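Local coordinates for histidine acid phosphatase (Bifidobacterium longum subsp. infantis, PDB 6RXD), which probably hydrolyses phosphate esters of inositol phosphates, including phytate, and of 2,3-bisphosphoglycerate, as a histidine acid phosphatase of the MINPP1 subfamily, at residues Arg61-Ala66 / Gly70-Glu75; Ala79-Asn84 / Ser246-Glu251; Glu251-Lys256 / Gly260-Tyr265. All coordinates share one frame; numbering follows the deposited sequence. Where two conformers were deposited one is given.

The three contacts gather at one end of the molecule, their centres 31 to 35 Å from the centre of the chain. Contact 1 joins helix 55-69 to the loop that leads into helix 75-95. Contact 2 sets helix 75-95 against the loop before helix 251-258, and contact 3 packs helix 251-258 against the turn after it and the start of strand 264-265. They follow in this order along the chain. Centres of contacts 1 and 2 lie about 7 Å apart, those of 1 and 3 about 11 Å, and those of 2 and 3 about 14 Å. Contacts 2 and 3 share Glu251, a zinc ligand. Two regions distant in sequence thus pack as one unit, with phenylalanines from both.

Contact 1. Residues Arg61-Ala66 / Gly70-Glu75; sequences RMAETA and GGFKSE
Gly71 N donates to Ala66 O across the turn that ends helix 55-69. The bond is 2.7 Å long and nearly straight at the hydrogen, 173°. Gly70 makes the turn possible with a positive phi of 66°. Gly71 then passes close to Ala66, with little room for a side chain on that side.

The apolar contact is made by Phe72. Its CG lies beside the backbone N and anti to the carbonyl carbon (chi1 -76°), which brings the ring back against the helix. The CB of Ala66 sits over one face of the ring, toward the rim, in a CH-pi contact 3.9 Å from the centroid. At the ring edge, Ala63 CB meets Phe72 CZ at 3.9 Å. Ala63 O approaches the edge as well, 3.4 Å from Phe72 CE2.

One charged pair lies within the helix. Arg61 holds Glu64 side-on, with NE to OE1 and NH2 to OE2.

Elsewhere, Phe72 also meets the ring of Phe249, and Gly71 shares a backbone hydrogen bond with Thr250. The small alanines let the aromatic ring lie close to the helix, while Gly70 turns the chain and Gly71 N satisfies the Ala66 carbonyl at the helix end.

Contact 2. Residues Ala79-Asn84 / Ser246-Glu251; sequences AEFVKN and SQIFTE. With ZN (zinc ion), chain C.
Glu251 OE2 binds the zinc ion at 2.2 Å, and His242 NE2 binds the same metal. The glutamate chain bends at chi2 (-64°) to bring its carboxylate there. Across the contact itself everything is apolar, and Phe81 carries one side of it.

Ile248 lies over one face of the Phe81 ring. Its CG2 makes a CH-pi contact 4.2 Å from the centroid, offset toward the rim, and its CD1 reaches Phe81 CE1 at 3.8 Å. The same CG2 also sits over the centre of the Phe249 ring, so one methyl fills the angle between two aromatics. Those rings form a T-shaped pair. The edge of Phe249 points to the face of Phe81, with centroids 5.5 Å apart and planes at 78°. Phe249 CZ comes within 3.9 Å of Phe81 CE2.

A serine in place of Phe81 lacks the ring, which would probably leave a gap beside Ile248 and the edge of Phe249 without a face to meet.

Phe81 projects from helix 75-95 into the packing between several elements. Ala63 of helix 55-69 touches it, Leu308 of helix 301-317 touches both Phe81 and Ile248, and Phe249 reaches Met62 and Ala66.

Contact 3. Residues Glu251-Lys256 / Gly260-Tyr265; sequences EEFLAK and GEYKWY. With ZN (zinc ion), chain C.
One face of the Phe253 ring receives the CE2 corner of Tyr262. Tyr262 CE2 stands 3.3 Å above that plane, toward the rim, and 3.4 Å from Phe253 CE2. The two rings are tilted at 37°, with centroids 4.6 Å apart. Phe253 O lies in the plane of the Tyr262 ring, at its edge. Trp264 meets Phe253 rim to rim, its CH2 3.7 Å from Phe253 CZ, and neither ring covers the other. With chi1 at -173°, CG lies opposite the backbone N, and the Phe253 ring reaches Tyr262 and Trp264. Helix 55-69 adds Met62 and Ala66 against Phe253.

A Schellman motif ends the helix here, with Gly260 as the C-prime residue of positive phi. Glu261 N donates to Lys256 O at 2.9 Å, and Gly260 N pairs with Leu257 O. Tyr262 N gives Lys256 O a second, weak bond.

The aliphatic part of Lys256 runs between two neighbours. Its CB touches Tyr262 CD2 at 3.6 Å, and its CD lies 3.6 Å from Glu261 OE1. The charged ends of Lys256 and Glu261 are not in contact. A water donates to Tyr262 OH and accepts weakly from Lys256 NZ. Tyr262 OH also bonds Asp69, and Trp264 NE1 bonds Thr65 OG1.

Contact 1. Residues Arg61-Ala66 / Gly70-Glu75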
loop_
_atom_site.group_PDB
_atom_site.type_symbol
_atom_site.label_atom_id
_atom_site.label_comp_id
_atom_site.label_asym_id
_atom_site.label_seq_id
_atom_site.Cartn_x
_atom_site.Cartn_y
_atom_site.Cartn_z
ATOM N N ARG A 61 -25.668 -5.431 12.469
ATOM C CA ARG A 61 -26.957 -4.780 12.710
ATOM C C ARG A 61 -27.973 -5.226 11.654
ATOM O O ARG A 61 -29.140 -5.478 11.967
ATOM C CB ARG A 61 -26.816 -3.246 12.696
ATOM C CG ARG A 61 -25.776 -2.690 13.679
ATOM C CD ARG A 61 -26.189 -2.879 15.151
ATOM N NE ARG A 61 -25.837 -4.208 15.672
ATOM C CZ ARG A 61 -24.612 -4.564 16.057
ATOM N NH1 ARG A 61 -23.599 -3.705 15.983
ATOM N NH2 ARG A 61 -24.393 -5.792 16.519
ATOM N N MET A 62 -27.522 -5.362 10.411
ATOM C CA MET A 62 -28.392 -5.828 9.333
ATOM C C MET A 62 -28.827 -7.268 9.607
ATOM O O MET A 62 -29.999 -7.633 9.412
ATOM C CB MET A 62 -27.650 -5.729 7.992
ATOM C CG MET A 62 -28.451 -6.168 6.779
ATOM S SD MET A 62 -27.472 -5.893 5.284
ATOM C CE MET A 62 -28.674 -6.322 4.030
ATOM N N ALA A 63 -27.890 -8.074 10.098
ATOM C CA ALA A 63 -28.156 -9.476 10.380
ATOM C C ALA A 63 -29.193 -9.618 11.476
ATOM O O ALA A 63 -30.059 -10.500 11.409
ATOM C CB ALA A 63 -26.860 -10.192 10.775
ATOM N N GLU A 64 -29.117 -8.749 12.485
ATOM C CA GLU A 64 -30.066 -8.824 13.591
ATOM C C GLU A 64 -31.488 -8.524 13.103
ATOM O O GLU A 64 -32.456 -9.171 13.523
ATOM C CB GLU A 64 -29.631 -7.883 14.725
ATOM C CG GLU A 64 -28.367 -8.346 15.430
ATOM C CD GLU A 64 -27.644 -7.243 16.180
ATOM O OE1 GLU A 64 -28.019 -6.059 16.038
ATOM O OE2 GLU A 64 -26.684 -7.558 16.913
ATOM N N THR A 65 -31.612 -7.558 12.199
ATOM C CA THR A 65 -32.914 -7.234 11.620
ATOM C C THR A 65 -33.430 -8.378 10.737
ATOM O O THR A 65 -34.604 -8.759 10.804
ATOM C CB THR A 65 -32.829 -5.925 10.823
ATOM O OG1 THR A 65 -32.515 -4.857 11.723
ATOM C CG2 THR A 65 -34.162 -5.624 10.139
ATOM N N ALA A 66 -32.549 -8.939 9.914
ATOM C CA ALA A 66 -32.921 -10.098 9.102
ATOM C C ALA A 66 -33.393 -11.276 9.958
ATOM O O ALA A 66 -34.343 -11.973 9.604
ATOM C CB ALA A 66 -31.758 -10.516 8.206
ATOM N N GLY A 70 -37.220 -12.581 9.488
ATOM C CA GLY A 70 -37.217 -13.745 8.612
ATOM C C GLY A 70 -36.633 -13.427 7.247
ATOM O O GLY A 70 -37.121 -13.910 6.212
ATOM N N GLY A 71 -35.571 -12.629 7.244
ATOM C CA GLY A 71 -34.961 -12.172 6.005
ATOM C C GLY A 71 -33.776 -12.968 5.487
ATOM O O GLY A 71 -33.205 -12.612 4.457
ATOM N N PHE A 72 -33.375 -14.025 6.188
ATOM C CA PHE A 72 -32.335 -14.899 5.659
ATOM C C PHE A 72 -32.960 -15.989 4.801
ATOM O O PHE A 72 -34.112 -16.388 5.020
ATOM C CB PHE A 72 -31.527 -15.548 6.791
ATOM C CG PHE A 72 -30.542 -14.620 7.440
ATOM C CD1 PHE A 72 -29.371 -14.261 6.782
ATOM C CD2 PHE A 72 -30.797 -14.077 8.693
ATOM C CE1 PHE A 72 -28.457 -13.398 7.376
ATOM C CE2 PHE A 72 -29.887 -13.216 9.289
ATOM C CZ PHE A 72 -28.714 -12.878 8.634
ATOM N N LYS A 73 -32.202 -16.480 3.826
ATOM C CA LYS A 73 -32.714 -17.533 2.947
ATOM C C LYS A 73 -32.914 -18.878 3.645
ATOM O O LYS A 73 -33.772 -19.673 3.244
ATOM C CB LYS A 73 -31.829 -17.688 1.707
ATOM C CG LYS A 73 -32.029 -16.570 0.698
ATOM C CD LYS A 73 -31.721 -17.033 -0.724
ATOM C CE LYS A 73 -32.412 -16.153 -1.762
ATOM N NZ LYS A 73 -31.741 -16.271 -3.092
ATOM N N SER A 74 -32.136 -19.126 4.695
ATOM C CA SER A 74 -32.300 -20.336 5.505
ATOM C C SER A 74 -31.682 -20.157 6.886
ATOM O O SER A 74 -30.924 -19.207 7.122
ATOM C CB SER A 74 -31.666 -21.553 4.822
ATOM O OG SER A 74 -30.256 -21.523 4.939
ATOM N N GLU A 75 -32.013 -21.077 7.792
ATOM C CA GLU A 75 -31.452 -21.082 9.138
ATOM C C GLU A 75 -29.954 -21.328 9.108
ATOM O O GLU A 75 -29.200 -20.710 9.864
ATOM C CB GLU A 75 -32.132 -22.157 9.992
ATOM C CG GLU A 75 -33.521 -21.781 10.458
ATOM C CD GLU A 75 -33.494 -20.736 11.550
ATOM O OE1 GLU A 75 -32.647 -20.851 12.461
ATOM O OE2 GLU A 75 -34.318 -19.799 11.499
#

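Contact 2. Residues Ala79-Asn84 / Ser246-Glu251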
loop_
_atom_site.group_PDB
_atom_site.type_symbol
_atom_site.label_atom_id
_atom_site.label_comp_id
_atom_site.label_asym_id
_atom_site.label_seq_id
_atom_site.Cartn_x
_atom_site.Cartn_y
_atom_site.Cartn_z
ATOM N N ALA A 79 -27.081 -18.653 10.398
ATOM C CA ALA A 79 -26.042 -19.014 11.356
ATOM C C ALA A 79 -24.643 -18.782 10.804
ATOM O O ALA A 79 -23.755 -18.324 11.522
ATOM C CB ALA A 79 -26.215 -20.474 11.808
ATOM N N GLU A 80 -24.447 -19.097 9.529
ATOM C CA GLU A 80 -23.118 -18.962 8.935
ATOM C C GLU A 80 -22.724 -17.497 8.783
ATOM O O GLU A 80 -21.567 -17.135 9.061
ATOM C CB GLU A 80 -23.006 -19.704 7.594
ATOM C CG GLU A 80 -21.662 -19.532 6.887
ATOM C CD GLU A 80 -20.532 -20.324 7.531
ATOM O OE1 GLU A 80 -20.790 -21.107 8.473
ATOM O OE2 GLU A 80 -19.375 -20.173 7.085
ATOM N N PHE A 81 -23.668 -16.656 8.387
ATOM C CA PHE A 81 -23.398 -15.228 8.221
ATOM C C PHE A 81 -23.023 -14.598 9.565
ATOM O O PHE A 81 -22.024 -13.886 9.673
ATOM C CB PHE A 81 -24.625 -14.546 7.613
ATOM C CG PHE A 81 -24.381 -13.131 7.159
ATOM C CD1 PHE A 81 -23.583 -12.867 6.057
ATOM C CD2 PHE A 81 -24.969 -12.075 7.827
ATOM C CE1 PHE A 81 -23.366 -11.558 5.644
ATOM C CE2 PHE A 81 -24.771 -10.768 7.413
ATOM C CZ PHE A 81 -23.974 -10.510 6.326
ATOM N N VAL A 82 -23.801 -14.885 10.607
ATOM C CA VAL A 82 -23.528 -14.344 11.936
ATOM C C VAL A 82 -22.193 -14.874 12.483
ATOM O O VAL A 82 -21.444 -14.157 13.144
ATOM C CB VAL A 82 -24.696 -14.647 12.913
ATOM C CG1 VAL A 82 -24.378 -14.148 14.321
ATOM C CG2 VAL A 82 -25.991 -14.018 12.406
ATOM N N LYS A 83 -21.883 -16.138 12.191
ATOM C CA LYS A 83 -20.600 -16.716 12.629
ATOM C C LYS A 83 -19.415 -16.004 11.974
ATOM O O LYS A 83 -18.392 -15.740 12.618
ATOM C CB LYS A 83 -20.529 -18.212 12.301
ATOM C CG LYS A 83 -19.210 -18.868 12.717
ATOM C CD LYS A 83 -19.148 -20.356 12.336
ATOM C CE LYS A 83 -17.785 -20.943 12.708
ATOM N NZ LYS A 83 -17.647 -22.366 12.297
ATOM N N ASN A 84 -19.546 -15.705 10.685
ATOM C CA ASN A 84 -18.465 -15.034 9.961
ATOM C C ASN A 84 -18.221 -13.646 10.538
ATOM O O ASN A 84 -17.076 -13.249 10.794
ATOM C CB ASN A 84 -18.788 -14.936 8.461
ATOM C CG ASN A 84 -18.604 -16.256 7.743
ATOM O OD1 ASN A 84 -17.738 -17.044 8.109
ATOM N ND2 ASN A 84 -19.431 -16.514 6.734
ATOM N N SER A 246 -28.075 -11.704 -2.561
ATOM C CA SER A 246 -29.177 -12.657 -2.706
ATOM C C SER A 246 -28.782 -14.081 -2.313
ATOM O O SER A 246 -29.642 -14.941 -2.184
ATOM C CB SER A 246 -29.760 -12.630 -4.121
ATOM O OG SER A 246 -28.815 -13.100 -5.058
ATOM N N GLN A 247 -27.482 -14.315 -2.107
ATOM C CA GLN A 247 -26.988 -15.591 -1.589
ATOM C C GLN A 247 -27.377 -15.762 -0.142
ATOM O O GLN A 247 -27.400 -16.876 0.384
ATOM C CB GLN A 247 -25.461 -15.611 -1.591
ATOM C CG GLN A 247 -24.806 -15.521 -2.922
ATOM C CD GLN A 247 -23.306 -15.571 -2.783
ATOM O OE1 GLN A 247 -22.707 -16.648 -2.801
ATOM N NE2 GLN A 247 -22.693 -14.409 -2.611
ATOM N N ILE A 248 -27.626 -14.639 0.520
ATOM C CA ILE A 248 -27.803 -14.624 1.963
ATOM C C ILE A 248 -29.219 -14.210 2.340
ATOM O O ILE A 248 -29.853 -14.825 3.201
ATOM C CB ILE A 248 -26.800 -13.635 2.597
ATOM C CG1 ILE A 248 -25.367 -14.098 2.326
ATOM C CG2 ILE A 248 -27.047 -13.488 4.095
ATOM C CD1 ILE A 248 -24.362 -12.936 2.227
ATOM N N PHE A 249 -29.726 -13.168 1.687
ATOM C CA PHE A 249 -30.978 -12.552 2.104
ATOM C C PHE A 249 -32.078 -12.805 1.090
ATOM O O PHE A 249 -31.809 -12.948 -0.107
ATOM C CB PHE A 249 -30.806 -11.036 2.259
ATOM C CG PHE A 249 -29.776 -10.640 3.283
ATOM C CD1 PHE A 249 -30.093 -10.629 4.638
ATOM C CD2 PHE A 249 -28.490 -10.280 2.890
ATOM C CE1 PHE A 249 -29.138 -10.269 5.586
ATOM C CE2 PHE A 249 -27.524 -9.913 3.829
ATOM C CZ PHE A 249 -27.850 -9.903 5.177
ATOM N N THR A 250 -33.324 -12.834 1.565
ATOM C CA THR A 250 -34.460 -13.060 0.667
ATOM C C THR A 250 -34.733 -11.870 -0.234
ATOM O O THR A 250 -34.360 -10.742 0.076
ATOM C CB THR A 250 -35.764 -13.354 1.438
ATOM O OG1 THR A 250 -36.169 -12.186 2.171
ATOM C CG2 THR A 250 -35.577 -14.525 2.386
ATOM N N GLU A 251 -35.411 -12.129 -1.347
ATOM C CA GLU A 251 -35.812 -11.068 -2.265
ATOM C C GLU A 251 -36.663 -10.034 -1.566
ATOM O O GLU A 251 -36.494 -8.829 -1.757
ATOM C CB GLU A 251 -36.612 -11.667 -3.420
ATOM C CG GLU A 251 -35.810 -12.557 -4.335
ATOM C CD GLU A 251 -34.711 -11.818 -5.061
ATOM O OE1 GLU A 251 -34.778 -10.573 -5.214
ATOM O OE2 GLU A 251 -33.772 -12.510 -5.483
HETATM ZN ZN ZN C . -32.522 -11.467 -6.969
#

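Contact 3. Residues Glu251-Lys256 / Gly260-Tyr265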
loop_
_atom_site.group_PDB
_atom_site.type_symbol
_atom_site.label_atom_id
_atom_site.label_comp_id
_atom_site.label_asym_id
_atom_site.label_seq_id
_atom_site.Cartn_x
_atom_site.Cartn_y
_atom_site.Cartn_z
ATOM N N GLU A 251 -35.411 -12.129 -1.347
ATOM C CA GLU A 251 -35.812 -11.068 -2.265
ATOM C C GLU A 251 -36.663 -10.034 -1.566
ATOM O O GLU A 251 -36.494 -8.829 -1.757
ATOM C CB GLU A 251 -36.612 -11.667 -3.420
ATOM C CG GLU A 251 -35.810 -12.557 -4.335
ATOM C CD GLU A 251 -34.711 -11.818 -5.061
ATOM O OE1 GLU A 251 -34.778 -10.573 -5.214
ATOM O OE2 GLU A 251 -33.772 -12.510 -5.483
ATOM N N GLU A 252 -37.588 -10.520 -0.749
ATOM C CA GLU A 252 -38.482 -9.653 0.002
ATOM C C GLU A 252 -37.716 -8.735 0.961
ATOM O O GLU A 252 -38.010 -7.548 1.073
ATOM C CB GLU A 252 -39.496 -10.518 0.756
ATOM C CG GLU A 252 -40.443 -9.774 1.663
ATOM C CD GLU A 252 -41.363 -10.723 2.407
ATOM O OE1 GLU A 252 -40.849 -11.590 3.149
ATOM O OE2 GLU A 252 -42.596 -10.615 2.237
ATOM N N PHE A 253 -36.715 -9.278 1.641
ATOM C CA PHE A 253 -35.909 -8.466 2.546
ATOM C C PHE A 253 -35.128 -7.403 1.768
ATOM O O PHE A 253 -35.116 -6.225 2.131
ATOM C CB PHE A 253 -34.958 -9.376 3.323
ATOM C CG PHE A 253 -34.192 -8.679 4.415
ATOM C CD1 PHE A 253 -32.905 -8.223 4.191
ATOM C CD2 PHE A 253 -34.756 -8.500 5.672
ATOM C CE1 PHE A 253 -32.184 -7.587 5.208
ATOM C CE2 PHE A 253 -34.053 -7.869 6.684
ATOM C CZ PHE A 253 -32.761 -7.418 6.450
ATOM N N LEU A 254 -34.495 -7.816 0.680
ATOM C CA LEU A 254 -33.664 -6.899 -0.094
ATOM C C LEU A 254 -34.512 -5.858 -0.808
ATOM O O LEU A 254 -34.057 -4.753 -1.048
ATOM C CB LEU A 254 -32.827 -7.677 -1.105
ATOM C CG LEU A 254 -31.768 -8.573 -0.467
ATOM C CD1 LEU A 254 -31.108 -9.467 -1.511
ATOM C CD2 LEU A 254 -30.729 -7.738 0.278
ATOM N N ALA A 255 -35.745 -6.213 -1.151
ATOM C CA ALA A 255 -36.634 -5.246 -1.787
ATOM C C ALA A 255 -36.996 -4.118 -0.825
ATOM O O ALA A 255 -37.123 -2.966 -1.234
ATOM C CB ALA A 255 -37.883 -5.926 -2.327
ATOM N N LYS A 256 -37.174 -4.448 0.453
ATOM C CA LYS A 256 -37.413 -3.416 1.460
ATOM C C LYS A 256 -36.206 -2.510 1.659
ATOM O O LYS A 256 -36.353 -1.326 1.951
ATOM C CB LYS A 256 -37.846 -4.026 2.793
ATOM C CG LYS A 256 -39.204 -4.716 2.740
ATOM C CD LYS A 256 -39.686 -5.089 4.132
ATOM C CE LYS A 256 -40.842 -6.080 4.067
ATOM N NZ LYS A 256 -41.385 -6.396 5.420
ATOM N N GLY A 260 -36.072 1.773 0.749
ATOM C CA GLY A 260 -35.897 2.658 1.892
ATOM C C GLY A 260 -36.624 2.313 3.174
ATOM O O GLY A 260 -36.655 3.114 4.113
ATOM N N GLU A 261 -37.211 1.124 3.227
ATOM C CA GLU A 261 -37.883 0.678 4.438
ATOM C C GLU A 261 -36.870 0.243 5.486
ATOM O O GLU A 261 -37.137 0.317 6.689
ATOM C CB GLU A 261 -38.859 -0.453 4.130
ATOM C CG GLU A 261 -39.992 -0.015 3.210
ATOM C CD GLU A 261 -40.972 -1.129 2.900
ATOM O OE1 GLU A 261 -41.350 -1.871 3.832
ATOM O OE2 GLU A 261 -41.366 -1.260 1.721
ATOM N N TYR A 262 -35.711 -0.223 5.026
ATOM C CA TYR A 262 -34.637 -0.605 5.931
ATOM C C TYR A 262 -33.476 0.358 5.800
ATOM O O TYR A 262 -33.189 0.865 4.714
ATOM C CB TYR A 262 -34.126 -2.001 5.612
ATOM C CG TYR A 262 -34.994 -3.148 6.066
ATOM C CD1 TYR A 262 -35.583 -3.164 7.326
ATOM C CD2 TYR A 262 -35.187 -4.246 5.238
ATOM C CE1 TYR A 262 -36.356 -4.239 7.734
ATOM C CE2 TYR A 262 -35.960 -5.313 5.635
ATOM C CZ TYR A 262 -36.541 -5.309 6.878
ATOM O OH TYR A 262 -37.299 -6.394 7.256
ATOM N N LYS A 263 -32.792 0.564 6.916
ATOM C CA LYS A 263 -31.686 1.503 6.994
ATOM C C LYS A 263 -30.969 1.196 8.301
ATOM O O LYS A 263 -31.594 1.089 9.354
ATOM C CB LYS A 263 -32.226 2.934 6.995
ATOM C CG LYS A 263 -31.263 3.998 6.501
ATOM C CD LYS A 263 -32.002 5.318 6.253
ATOM C CE LYS A 263 -32.971 5.206 5.075
ATOM N NZ LYS A 263 -34.068 6.222 5.094
ATOM N N TRP A 264 -29.654 1.018 8.241
ATOM C CA TRP A 264 -28.924 0.712 9.471
ATOM C C TRP A 264 -27.832 1.709 9.740
ATOM O O TRP A 264 -27.076 2.058 8.834
ATOM C CB TRP A 264 -28.339 -0.711 9.434
ATOM C CG TRP A 264 -29.409 -1.736 9.375
ATOM C CD1 TRP A 264 -30.131 -2.230 10.421
ATOM C CD2 TRP A 264 -29.901 -2.388 8.200
ATOM N NE1 TRP A 264 -31.048 -3.150 9.971
ATOM C CE2 TRP A 264 -30.922 -3.271 8.609
ATOM C CE3 TRP A 264 -29.570 -2.317 6.841
ATOM C CZ2 TRP A 264 -31.632 -4.068 7.703
ATOM C CZ3 TRP A 264 -30.265 -3.114 5.944
ATOM C CH2 TRP A 264 -31.283 -3.983 6.380
ATOM N N TYR A 265 -27.764 2.173 10.985
ATOM C CA TYR A 265 -26.697 3.064 11.420
ATOM C C TYR A 265 -25.796 2.339 12.389
ATOM O O TYR A 265 -26.189 1.346 13.002
ATOM C CB TYR A 265 -27.275 4.315 12.101
ATOM C CG TYR A 265 -28.068 5.181 11.160
ATOM C CD1 TYR A 265 -27.459 6.218 10.473
ATOM C CD2 TYR A 265 -29.421 4.943 10.938
ATOM C CE1 TYR A 265 -28.181 7.007 9.587
ATOM C CE2 TYR A 265 -30.152 5.740 10.061
ATOM C CZ TYR A 265 -29.520 6.762 9.390
ATOM O OH TYR A 265 -30.228 7.552 8.517
HETATM ZN ZN ZN C . -32.522 -11.467 -6.969
HETATM O O HOH W 1 -38.678 -8.034 5.450
#